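Local coordinates for protein alpha-fucosidase GH29 (Fusarium graminearum, PDB 4PSR) that hydrolyses alpha-L-fucosides as a family GH29 glycoside hydrolase, and probably releases fucose from the carbohydrate chains of glycoproteins, at residues Asp226-Ser231 / Gly240-Asp245; His171-Tyr176 / Gln205-Lys210; Tyr271-His276 / Asp285-Gly290. All coordinates share one frame; numbering follows the deposited sequence.

Interaction 1 of 3, residues Asp226-Ser231 / Gly240-Asp245; sequences DFSLDS and GPCAVD. With FUL (beta-L-fucopyranose), chain M; MAN (alpha-D-mannopyranose), chain D.
D230 and A243 form a single backbone bridge, flanked by V244 N to L229 O (2.8 Å, nearly straight at 173°) and S231 N to C242 O (2.9 Å), which join the two ends of the long loop between barrel strand 222-225 and helix 246-263. C242 wedges in beside the serines: its SG is 4.3 Å from F227 CE1, at the edge of the phenyl ring, and its disulfide to C235 ties down the loop between the two segments. S231 OG, between the backbone N and the carbonyl carbon (chi1 53°), turns back to accept S228 N at 3.0 Å, a bent bond (136°) within 226-231. L229 CD2 and V244 CG2 lie side by side on the apolar flank. CB of D230 points away from 240-245; OD1 takes mannose O4 (2.7 Å) and a water that also donates to P241 O, while OD2 takes mannose O3 (2.6 Å), so one carboxylate grips a sugar and is bridged by water to the other segment. At the opposite end of 226-231, D226 OD1 accepts F227 N and fucose O1 (2.7 Å), the anomeric hydroxyl, placing this end of the loop at the fucose site. V244 and L229 lean on W207 of helix 200-218, S228 and P241 touch N177 of helix 175-179, and D245 N-caps helix 246-263 through K248 N.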
loop_
_atom_site.group_PDB
_atom_site.type_symbol
_atom_site.label_atom_id
_atom_site.label_comp_id
_atom_site.label_asym_id
_atom_site.label_seq_id
_atom_site.Cartn_x
_atom_site.Cartn_y
_atom_site.Cartn_z
ATOM N N ASP A 226 -8.370 5.142 -7.087
ATOM C CA ASP A 226 -8.761 3.821 -7.543
ATOM C C ASP A 226 -8.716 3.740 -9.079
ATOM O O ASP A 226 -8.388 4.702 -9.738
ATOM C CB ASP A 226 -10.160 3.460 -7.005
ATOM C CG ASP A 226 -10.333 1.983 -6.740
ATOM O OD1 ASP A 226 -9.492 1.184 -7.252
ATOM O OD2 ASP A 226 -11.282 1.607 -6.047
ATOM N N PHE A 227 -9.057 2.559 -9.577
ATOM C CA PHE A 227 -8.948 2.199 -10.998
ATOM C C PHE A 227 -9.942 2.960 -11.869
ATOM O O PHE A 227 -10.742 3.759 -11.377
ATOM C CB PHE A 227 -9.137 0.684 -11.174
ATOM C CG PHE A 227 -10.565 0.230 -11.163
ATOM C CD1 PHE A 227 -11.196 -0.135 -12.334
ATOM C CD2 PHE A 227 -11.297 0.160 -9.988
ATOM C CE1 PHE A 227 -12.529 -0.554 -12.343
ATOM C CE2 PHE A 227 -12.627 -0.264 -9.998
ATOM C CZ PHE A 227 -13.242 -0.623 -11.187
ATOM N N SER A 228 -9.899 2.678 -13.172
ATOM C CA SER A 228 -10.709 3.350 -14.210
ATOM C C SER A 228 -10.161 4.740 -14.519
ATOM O O SER A 228 -10.886 5.586 -15.065
ATOM C CB SER A 228 -12.202 3.374 -13.887
ATOM O OG SER A 228 -12.927 3.718 -15.073
ATOM N N LEU A 229 -8.882 4.982 -14.230
ATOM C CA LEU A 229 -8.197 6.157 -14.732
ATOM C C LEU A 229 -7.858 5.951 -16.232
ATOM O O LEU A 229 -8.103 6.845 -17.064
ATOM C CB LEU A 229 -6.929 6.482 -13.905
ATOM C CG LEU A 229 -7.172 6.719 -12.395
ATOM C CD1 LEU A 229 -5.865 7.060 -11.756
ATOM C CD2 LEU A 229 -8.194 7.829 -12.154
ATOM N N ASP A 230 -7.274 4.792 -16.540
ATOM C CA ASP A 230 -7.123 4.303 -17.938
ATOM C C ASP A 230 -6.856 2.816 -17.824
ATOM O O ASP A 230 -5.696 2.372 -17.927
ATOM C CB ASP A 230 -6.008 5.036 -18.695
ATOM C CG ASP A 230 -5.919 4.640 -20.182
ATOM O OD1 ASP A 230 -6.872 3.960 -20.645
ATOM O OD2 ASP A 230 -4.895 5.033 -20.822
ATOM N N SER A 231 -7.906 2.066 -17.557
ATOM C CA SER A 231 -7.788 0.626 -17.376
ATOM C C SER A 231 -8.832 -0.086 -18.215
ATOM O O SER A 231 -9.771 -0.695 -17.718
ATOM C CB SER A 231 -7.825 0.260 -15.890
ATOM O OG SER A 231 -8.951 0.805 -15.263
ATOM N N GLY A 240 -17.742 1.106 -22.551
ATOM C CA GLY A 240 -17.058 2.346 -22.236
ATOM C C GLY A 240 -15.567 2.111 -22.113
ATOM O O GLY A 240 -15.110 0.961 -22.072
ATOM N N PRO A 241 -14.796 3.205 -22.044
ATOM C CA PRO A 241 -13.337 3.139 -22.043
ATOM C C PRO A 241 -12.720 2.772 -20.693
ATOM O O PRO A 241 -11.521 2.514 -20.669
ATOM C CB PRO A 241 -12.923 4.555 -22.438
ATOM C CG PRO A 241 -14.009 5.412 -21.955
ATOM C CD PRO A 241 -15.276 4.597 -22.098
ATOM N N CYS A 242 -13.508 2.762 -19.621
ATOM C CA CYS A 242 -12.964 2.431 -18.291
ATOM C C CYS A 242 -11.801 3.378 -18.018
ATOM O O CYS A 242 -10.682 2.969 -17.673
ATOM C CB CYS A 242 -12.525 0.949 -18.237
ATOM S SG CYS A 242 -12.444 0.240 -16.575
ATOM N N ALA A 243 -12.076 4.669 -18.219
ATOM C CA ALA A 243 -11.061 5.691 -18.194
ATOM C C ALA A 243 -11.613 7.062 -17.872
ATOM O O ALA A 243 -12.809 7.315 -18.036
ATOM C CB ALA A 243 -10.336 5.756 -19.586
ATOM N N VAL A 244 -10.697 7.933 -17.475
ATOM C CA VAL A 244 -10.901 9.375 -17.338
ATOM C C VAL A 244 -10.178 10.068 -18.491
ATOM O O VAL A 244 -9.089 9.680 -18.892
ATOM C CB VAL A 244 -10.358 9.908 -15.962
ATOM C CG1 VAL A 244 -10.445 11.430 -15.885
ATOM C CG2 VAL A 244 -11.088 9.250 -14.800
ATOM N N ASP A 245 -10.802 11.091 -19.047
ATOM C CA ASP A 245 -10.141 11.866 -20.077
ATOM C C ASP A 245 -8.679 12.214 -19.723
ATOM O O ASP A 245 -8.370 12.702 -18.615
ATOM C CB ASP A 245 -10.943 13.134 -20.323
ATOM C CG ASP A 245 -10.318 13.995 -21.371
ATOM O OD1 ASP A 245 -10.425 13.612 -22.555
ATOM O OD2 ASP A 245 -9.701 15.009 -20.993
HETATM C C1 FUL M . -11.131 -1.593 -5.283
HETATM C C2 FUL M . -12.531 -1.071 -5.032
HETATM O O2 FUL M . -13.449 -1.448 -6.070
HETATM C C3 FUL M . -12.958 -1.651 -3.709
HETATM O O3 FUL M . -14.290 -1.265 -3.449
HETATM C C4 FUL M . -12.012 -1.126 -2.659
HETATM O O4 FUL M . -12.155 0.288 -2.559
HETATM C C5 FUL M . -10.585 -1.506 -3.033
HETATM C C6 FUL M . -9.555 -0.951 -2.073
HETATM O O5 FUL M . -10.229 -1.064 -4.341
HETATM O O1 FUL M . -10.713 -1.151 -6.549
HETATM C C1 MAN D . -5.634 4.196 -26.767
HETATM C C2 MAN D . -5.507 5.250 -25.684
HETATM C C3 MAN D . -5.393 4.594 -24.311
HETATM C C4 MAN D . -6.468 3.539 -24.080
HETATM C C5 MAN D . -6.585 2.595 -25.284
HETATM C C6 MAN D . -7.793 1.636 -25.222
HETATM O O2 MAN D . -6.677 6.052 -25.629
HETATM O O3 MAN D . -5.449 5.575 -23.308
HETATM O O4 MAN D . -6.095 2.761 -22.952
HETATM O O5 MAN D . -6.725 3.369 -26.488
HETATM O O6 MAN D . -8.968 2.382 -24.897
HETATM O O HOH W 1 -9.393 3.393 -22.236
#

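Interaction 2 of 3, residues His171-Tyr176 / Gln205-Lys210; sequences HQAYNY and QLWFDK
In the TIM barrel, the loop that follows strand 165-170 packs against helix 200-218, with the flat amide of Q172 laid over one face of the W207 indole. The amide plane of Q172 lies 13° from that of the indole, with NE2 3.3 Å above the face and offset toward the rim, nearest CD1. CG of Q172 sits between the backbone N and the carbonyl carbon (chi1 85°), and a bend at chi2 folds CD back over the ring. From there NE2 also donates, in the plane of its amide, to the backbone O of W207 at 3.0 Å, a bent bond of 141°, so one residue of the helix receives both the flat group and its N-H. The other end of the amide is met by a water that donates to OE1 of Q172 and accepts from NE1 of W207 (3.0 Å). A173 N meets the indole in plane at its edge, 3.8 Å from CD1, with CB near NE1. Y176 OH comes to 3.7 Å from W207 CB while hydrogen-bonding to D204 of the same helix. The K210 chain, extended beyond CG, runs past Q172 in the opposite direction, its CD 4.0 Å from Q172 CG; its NZ reaches the backbone O of Q172 through a second water. Strand 119-125 adjoins the contact, its E125 touching Q172 and salt-bridged to K210 NZ, while V244 of the loop before helix 246-263 packs on A173 and Y176, and H211 meets W207 edge-to-face.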
loop_
_atom_site.group_PDB
_atom_site.type_symbol
_atom_site.label_atom_id
_atom_site.label_comp_id
_atom_site.label_asym_id
_atom_site.label_seq_id
_atom_site.Cartn_x
_atom_site.Cartn_y
_atom_site.Cartn_z
ATOM N N HIS A 171 -12.244 7.358 -5.242
ATOM C CA HIS A 171 -12.566 6.255 -6.146
ATOM C C HIS A 171 -13.650 6.692 -7.168
ATOM O O HIS A 171 -14.489 5.892 -7.589
ATOM C CB HIS A 171 -13.053 4.980 -5.397
ATOM C CG HIS A 171 -12.353 4.646 -4.101
ATOM N ND1 HIS A 171 -11.896 3.376 -3.821
ATOM C CD2 HIS A 171 -12.104 5.386 -2.986
ATOM C CE1 HIS A 171 -11.402 3.345 -2.588
ATOM N NE2 HIS A 171 -11.520 4.551 -2.062
ATOM N N GLN A 172 -13.581 7.952 -7.591
ATOM C CA GLN A 172 -14.710 8.567 -8.287
ATOM C C GLN A 172 -14.708 8.382 -9.804
ATOM O O GLN A 172 -15.672 8.766 -10.460
ATOM C CB GLN A 172 -14.908 10.026 -7.852
ATOM C CG GLN A 172 -14.094 11.108 -8.534
ATOM C CD GLN A 172 -12.625 11.192 -8.158
ATOM O OE1 GLN A 172 -12.053 10.243 -7.606
ATOM N NE2 GLN A 172 -11.990 12.328 -8.461
ATOM N N ALA A 173 -13.684 7.737 -10.349
ATOM C CA ALA A 173 -13.683 7.416 -11.787
ATOM C C ALA A 173 -14.663 6.325 -12.148
ATOM O O ALA A 173 -15.368 6.434 -13.178
ATOM C CB ALA A 173 -12.306 7.029 -12.241
ATOM N N TYR A 174 -14.743 5.245 -11.375
ATOM C CA TYR A 174 -15.596 4.127 -11.793
ATOM C C TYR A 174 -17.078 4.480 -11.670
ATOM O O TYR A 174 -17.949 3.881 -12.324
ATOM C CB TYR A 174 -15.236 2.852 -11.023
ATOM C CG TYR A 174 -15.969 1.604 -11.427
ATOM C CD1 TYR A 174 -16.192 1.290 -12.769
ATOM C CD2 TYR A 174 -16.368 0.688 -10.473
ATOM C CE1 TYR A 174 -16.846 0.138 -13.117
ATOM C CE2 TYR A 174 -17.032 -0.481 -10.820
ATOM C CZ TYR A 174 -17.249 -0.762 -12.148
ATOM O OH TYR A 174 -17.918 -1.942 -12.444
ATOM N N ASN A 175 -17.372 5.521 -10.887
ATOM C CA ASN A 175 -18.733 6.022 -10.758
ATOM C C ASN A 175 -19.477 6.194 -12.092
ATOM O O ASN A 175 -20.664 5.850 -12.167
ATOM C CB ASN A 175 -18.705 7.361 -9.988
ATOM C CG ASN A 175 -20.039 8.052 -9.970
ATOM O OD1 ASN A 175 -20.262 8.985 -10.751
ATOM N ND2 ASN A 175 -20.951 7.592 -9.121
ATOM N N TYR A 176 -18.790 6.718 -13.095
ATOM C CA TYR A 176 -19.399 6.966 -14.398
ATOM C C TYR A 176 -18.843 6.064 -15.472
ATOM O O TYR A 176 -19.104 6.308 -16.668
ATOM C CB TYR A 176 -19.265 8.434 -14.801
ATOM C CG TYR A 176 -17.868 8.997 -15.002
ATOM C CD1 TYR A 176 -17.132 9.515 -13.921
ATOM C CD2 TYR A 176 -17.306 9.110 -16.290
ATOM C CE1 TYR A 176 -15.904 10.076 -14.113
ATOM C CE2 TYR A 176 -16.041 9.661 -16.477
ATOM C CZ TYR A 176 -15.362 10.168 -15.388
ATOM O OH TYR A 176 -14.125 10.752 -15.554
ATOM N N GLN A 205 -14.988 16.412 -16.340
ATOM C CA GLN A 205 -14.754 17.661 -15.654
ATOM C C GLN A 205 -15.024 17.533 -14.149
ATOM O O GLN A 205 -14.250 18.089 -13.347
ATOM C CB GLN A 205 -15.625 18.785 -16.269
ATOM C CG GLN A 205 -15.424 20.139 -15.615
ATOM C CD GLN A 205 -14.065 20.737 -15.957
ATOM O OE1 GLN A 205 -13.740 20.910 -17.134
ATOM N NE2 GLN A 205 -13.270 21.067 -14.949
ATOM N N LEU A 206 -16.094 16.850 -13.783
ATOM C CA LEU A 206 -16.469 16.642 -12.391
ATOM C C LEU A 206 -15.413 15.803 -11.677
ATOM O O LEU A 206 -15.137 16.047 -10.480
ATOM C CB LEU A 206 -17.865 16.011 -12.304
ATOM C CG LEU A 206 -18.406 15.765 -10.900
ATOM C CD1 LEU A 206 -18.575 17.083 -10.140
ATOM C CD2 LEU A 206 -19.741 15.036 -10.959
ATOM N N TRP A 207 -14.783 14.854 -12.363
ATOM C CA TRP A 207 -13.721 14.047 -11.735
ATOM C C TRP A 207 -12.612 14.955 -11.235
ATOM O O TRP A 207 -12.144 14.845 -10.089
ATOM C CB TRP A 207 -13.179 13.029 -12.745
ATOM C CG TRP A 207 -12.040 12.189 -12.211
ATOM C CD1 TRP A 207 -12.133 10.992 -11.558
ATOM C CD2 TRP A 207 -10.646 12.495 -12.307
ATOM N NE1 TRP A 207 -10.864 10.546 -11.217
ATOM C CE2 TRP A 207 -9.937 11.451 -11.645
ATOM C CE3 TRP A 207 -9.925 13.556 -12.861
ATOM C CZ2 TRP A 207 -8.539 11.428 -11.574
ATOM C CZ3 TRP A 207 -8.542 13.541 -12.774
ATOM C CH2 TRP A 207 -7.858 12.477 -12.125
ATOM N N PHE A 208 -12.189 15.869 -12.101
ATOM C CA PHE A 208 -11.179 16.854 -11.767
ATOM C C PHE A 208 -11.660 17.847 -10.705
ATOM O O PHE A 208 -10.948 18.107 -9.719
ATOM C CB PHE A 208 -10.701 17.635 -13.003
ATOM C CG PHE A 208 -9.843 18.808 -12.658
ATOM C CD1 PHE A 208 -8.482 18.656 -12.475
ATOM C CD2 PHE A 208 -10.386 20.061 -12.475
ATOM C CE1 PHE A 208 -7.680 19.738 -12.120
ATOM C CE2 PHE A 208 -9.587 21.126 -12.124
ATOM C CZ PHE A 208 -8.229 20.955 -11.947
ATOM N N ASP A 209 -12.873 18.368 -10.877
ATOM C CA ASP A 209 -13.379 19.392 -9.959
ATOM C C ASP A 209 -13.505 18.827 -8.537
ATOM O O ASP A 209 -13.264 19.527 -7.556
ATOM C CB ASP A 209 -14.734 19.932 -10.408
ATOM C CG ASP A 209 -14.648 20.813 -11.651
ATOM O OD1 ASP A 209 -13.548 21.267 -11.994
ATOM O OD2 ASP A 209 -15.715 21.068 -12.241
ATOM N N LYS A 210 -13.900 17.559 -8.412
ATOM C CA LYS A 210 -13.970 16.907 -7.106
ATOM C C LYS A 210 -12.584 16.849 -6.453
ATOM O O LYS A 210 -12.403 17.203 -5.262
ATOM C CB LYS A 210 -14.577 15.512 -7.237
ATOM C CG LYS A 210 -16.082 15.500 -7.390
ATOM C CD LYS A 210 -16.589 14.120 -7.812
ATOM C CE LYS A 210 -18.100 14.011 -7.713
ATOM N NZ LYS A 210 -18.509 12.608 -7.999
HETATM O O HOH W 2 -9.801 9.085 -8.763
HETATM O O HOH W 3 -17.221 11.162 -10.164
#

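Interaction 3 of 3, residues Tyr271-His276 / Asp285-Gly290. With FUL (beta-L-fucopyranose), chain M; TRS (2-amino-2-hydroxymethyl-propane-1,3-diol), chain H.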
loop_
_atom_site.group_PDB
_atom_site.type_symbol
_atom_site.label_atom_id
_atom_site.label_comp_id
_atom_site.label_asym_id
_atom_site.label_seq_id
_atom_site.Cartn_x
_atom_site.Cartn_y
_atom_site.Cartn_z
ATOM N N TYR A 271 -1.966 5.224 -7.509
ATOM C CA TYR A 271 -2.950 4.738 -8.476
ATOM C C TYR A 271 -2.773 3.221 -8.548
ATOM O O TYR A 271 -1.701 2.712 -8.179
ATOM C CB TYR A 271 -2.821 5.426 -9.854
ATOM C CG TYR A 271 -1.586 4.995 -10.591
ATOM C CD1 TYR A 271 -0.310 5.238 -10.088
ATOM C CD2 TYR A 271 -1.708 4.298 -11.793
ATOM C CE1 TYR A 271 0.802 4.789 -10.737
ATOM C CE2 TYR A 271 -0.596 3.842 -12.457
ATOM C CZ TYR A 271 0.655 4.088 -11.936
ATOM O OH TYR A 271 1.769 3.594 -12.596
ATOM N N LYS A 272 -3.800 2.503 -8.994
ATOM C CA LYS A 272 -3.716 1.031 -8.999
ATOM C C LYS A 272 -2.654 0.550 -9.995
ATOM O O LYS A 272 -2.565 1.052 -11.102
ATOM C CB LYS A 272 -5.072 0.380 -9.250
ATOM C CG LYS A 272 -6.072 0.637 -8.146
ATOM C CD LYS A 272 -5.635 -0.017 -6.817
ATOM C CE LYS A 272 -6.664 0.132 -5.711
ATOM N NZ LYS A 272 -7.848 -0.716 -5.972
ATOM N N HIS A 273 -1.861 -0.429 -9.566
ATOM C CA HIS A 273 -0.700 -0.926 -10.306
ATOM C C HIS A 273 -0.996 -1.278 -11.755
ATOM O O HIS A 273 -0.219 -0.959 -12.640
ATOM C CB HIS A 273 -0.100 -2.141 -9.564
ATOM C CG HIS A 273 0.943 -2.887 -10.348
ATOM N ND1 HIS A 273 0.792 -4.204 -10.724
ATOM C CD2 HIS A 273 2.154 -2.499 -10.808
ATOM C CE1 HIS A 273 1.866 -4.596 -11.389
ATOM N NE2 HIS A 273 2.707 -3.582 -11.458
ATOM N N HIS A 274 -2.121 -1.925 -11.976
ATOM C CA HIS A 274 -2.487 -2.438 -13.310
ATOM C C HIS A 274 -3.057 -1.345 -14.220
ATOM O O HIS A 274 -3.172 -1.524 -15.427
ATOM C CB HIS A 274 -3.493 -3.560 -13.149
ATOM C CG HIS A 274 -4.815 -3.121 -12.599
ATOM N ND1 HIS A 274 -5.865 -2.742 -13.411
ATOM C CD2 HIS A 274 -5.259 -2.999 -11.326
ATOM C CE1 HIS A 274 -6.905 -2.418 -12.660
ATOM N NE2 HIS A 274 -6.565 -2.571 -11.393
ATOM N N ASP A 275 -3.417 -0.216 -13.632
ATOM C CA ASP A 275 -4.035 0.899 -14.341
ATOM C C ASP A 275 -2.946 1.691 -15.067
ATOM O O ASP A 275 -1.796 1.823 -14.605
ATOM C CB ASP A 275 -4.764 1.763 -13.283
ATOM C CG ASP A 275 -5.704 2.830 -13.849
ATOM O OD1 ASP A 275 -5.520 3.305 -14.995
ATOM O OD2 ASP A 275 -6.686 3.154 -13.125
ATOM N N HIS A 276 -3.283 2.212 -16.248
ATOM C CA HIS A 276 -2.335 2.949 -17.066
ATOM C C HIS A 276 -2.557 4.460 -16.959
ATOM O O HIS A 276 -1.938 5.246 -17.664
ATOM C CB HIS A 276 -2.457 2.500 -18.534
ATOM C CG HIS A 276 -2.168 1.047 -18.741
ATOM N ND1 HIS A 276 -0.897 0.523 -18.662
ATOM C CD2 HIS A 276 -2.990 0.006 -19.003
ATOM C CE1 HIS A 276 -0.946 -0.779 -18.880
ATOM N NE2 HIS A 276 -2.205 -1.120 -19.082
ATOM N N ASP A 285 2.762 3.320 -7.552
ATOM C CA ASP A 285 1.940 2.151 -7.880
ATOM C C ASP A 285 1.384 1.517 -6.619
ATOM O O ASP A 285 2.134 1.264 -5.653
ATOM C CB ASP A 285 2.772 1.055 -8.595
ATOM C CG ASP A 285 3.173 1.398 -10.014
ATOM O OD1 ASP A 285 3.130 2.568 -10.422
ATOM O OD2 ASP A 285 3.620 0.435 -10.683
ATOM N N ASP A 286 0.083 1.229 -6.621
ATOM C CA ASP A 286 -0.610 0.609 -5.489
ATOM C C ASP A 286 -1.029 -0.791 -5.910
ATOM O O ASP A 286 -1.928 -0.989 -6.743
ATOM C CB ASP A 286 -1.811 1.476 -5.111
ATOM C CG ASP A 286 -2.547 0.969 -3.925
ATOM O OD1 ASP A 286 -3.809 1.085 -3.922
ATOM O OD2 ASP A 286 -1.906 0.484 -2.974
ATOM N N TRP A 287 -0.322 -1.782 -5.402
ATOM C CA TRP A 287 -0.553 -3.163 -5.781
ATOM C C TRP A 287 -1.785 -3.743 -5.165
ATOM O O TRP A 287 -2.199 -3.341 -4.067
ATOM C CB TRP A 287 0.641 -4.006 -5.343
ATOM C CG TRP A 287 1.797 -3.894 -6.277
ATOM C CD1 TRP A 287 2.561 -2.799 -6.498
ATOM C CD2 TRP A 287 2.306 -4.916 -7.135
ATOM N NE1 TRP A 287 3.525 -3.067 -7.437
ATOM C CE2 TRP A 287 3.382 -4.363 -7.848
ATOM C CE3 TRP A 287 1.954 -6.250 -7.370
ATOM C CZ2 TRP A 287 4.122 -5.100 -8.782
ATOM C CZ3 TRP A 287 2.678 -6.969 -8.314
ATOM C CH2 TRP A 287 3.752 -6.401 -8.991
ATOM N N GLU A 288 -2.335 -4.748 -5.853
ATOM C CA GLU A 288 -3.480 -5.506 -5.363
ATOM C C GLU A 288 -3.180 -6.124 -4.004
ATOM O O GLU A 288 -2.039 -6.384 -3.671
ATOM C CB GLU A 288 -3.831 -6.615 -6.367
ATOM C CG GLU A 288 -2.754 -7.668 -6.542
ATOM C CD GLU A 288 -2.874 -8.412 -7.866
ATOM O OE1 GLU A 288 -4.015 -8.656 -8.316
ATOM O OE2 GLU A 288 -1.823 -8.735 -8.461
ATOM N N ARG A 289 -4.232 -6.417 -3.246
ATOM C CA ARG A 289 -4.077 -6.957 -1.896
ATOM C C ARG A 289 -3.142 -8.174 -1.836
ATOM O O ARG A 289 -3.217 -9.089 -2.656
ATOM C CB ARG A 289 -5.454 -7.290 -1.337
ATOM C CG ARG A 289 -5.484 -7.497 0.153
ATOM C CD ARG A 289 -6.899 -7.741 0.556
ATOM N NE ARG A 289 -7.000 -8.021 1.973
ATOM C CZ ARG A 289 -8.159 -8.210 2.587
ATOM N NH1 ARG A 289 -9.280 -8.133 1.876
ATOM N NH2 ARG A 289 -8.184 -8.451 3.890
ATOM N N GLY A 290 -2.241 -8.168 -0.861
ATOM C CA GLY A 290 -1.196 -9.177 -0.784
ATOM C C GLY A 290 0.133 -8.627 -1.258
ATOM O O GLY A 290 1.188 -9.096 -0.819
HETATM C C1 FUL M . -11.131 -1.593 -5.283
HETATM C C2 FUL M . -12.531 -1.071 -5.032
HETATM O O2 FUL M . -13.449 -1.448 -6.070
HETATM C C3 FUL M . -12.958 -1.651 -3.709
HETATM O O3 FUL M . -14.290 -1.265 -3.449
HETATM C C4 FUL M . -12.012 -1.126 -2.659
HETATM O O4 FUL M . -12.155 0.288 -2.559
HETATM C C5 FUL M . -10.585 -1.506 -3.033
HETATM C C6 FUL M . -9.555 -0.951 -2.073
HETATM O O5 FUL M . -10.229 -1.064 -4.341
HETATM O O1 FUL M . -10.713 -1.151 -6.549
HETATM C C TRS H . 1.979 0.460 -14.739
HETATM C C1 TRS H . 2.474 1.478 -15.757
HETATM C C2 TRS H . 3.141 -0.081 -13.911
HETATM C C3 TRS H . 1.226 -0.654 -15.481
HETATM N N TRS H . 1.020 1.159 -13.863
HETATM O O1 TRS H . 1.330 2.116 -16.290
HETATM O O2 TRS H . 3.847 0.966 -13.245
HETATM O O3 TRS H . 2.104 -1.462 -16.237
#
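Y271 OH is gripped by two groups: it donates a weak bond to D285 OD1 (2.8 Å) and accepts the amine N of a Tris molecule, probably from the crystallisation liquor, at 2.8 Å. The phenol ring and the carboxylate run side by side with their planes 89° apart. The same amine donates to the backbone O of H273 (2.7 Å) and of D275, and a Tris hydroxyl, O2, donates to D285 OD2 (2.6 Å), so D285 serves tyrosine with one oxygen and Tris with the other. The backbones of strands 268-272 and 284-287 pair in parallel here: D286 N bonds to Y271 O, and H273 N to D286 O. In one of its two modelled conformers, and so only partly established, H273 stacks face-to-face on the six-membered ring of W287, centroids 3.8 Å apart and planes at 14°. K272 lies alongside D286, CE 3.5 Å from OD1, but a bend at chi4 (71°) takes NZ to a salt bridge with D226 and a bond to fucose O5 (2.9 Å). The contact therefore has two polar ends. K272 brings a probably positive charge beside the sugar's ring oxygen; at the other end, Y271 OH and the carbonyls of H273 and D275 give the amine three acceptors, and it is likely to be protonated there.

Along the chain, 171-176 follows the third barrel strand and is met by helix 200-218, so interaction 2 closes the excursion that carries helices 175-179 and 189-195. Interaction 1 then pinches the loop between strand 222-225 and helix 246-263, and interaction 3 pairs the fifth and sixth strands. The three come in series, neither nested nor crossed. Interaction 1 is the hub: D226 meets H171 of interaction 2 and K272 of interaction 3, while D230 N bonds to D275. Interactions 2 and 3 do not touch. Together they tie the loops and strand ends after the third to sixth strands around the fucose, with H171, D226 and K272 all lying beside it.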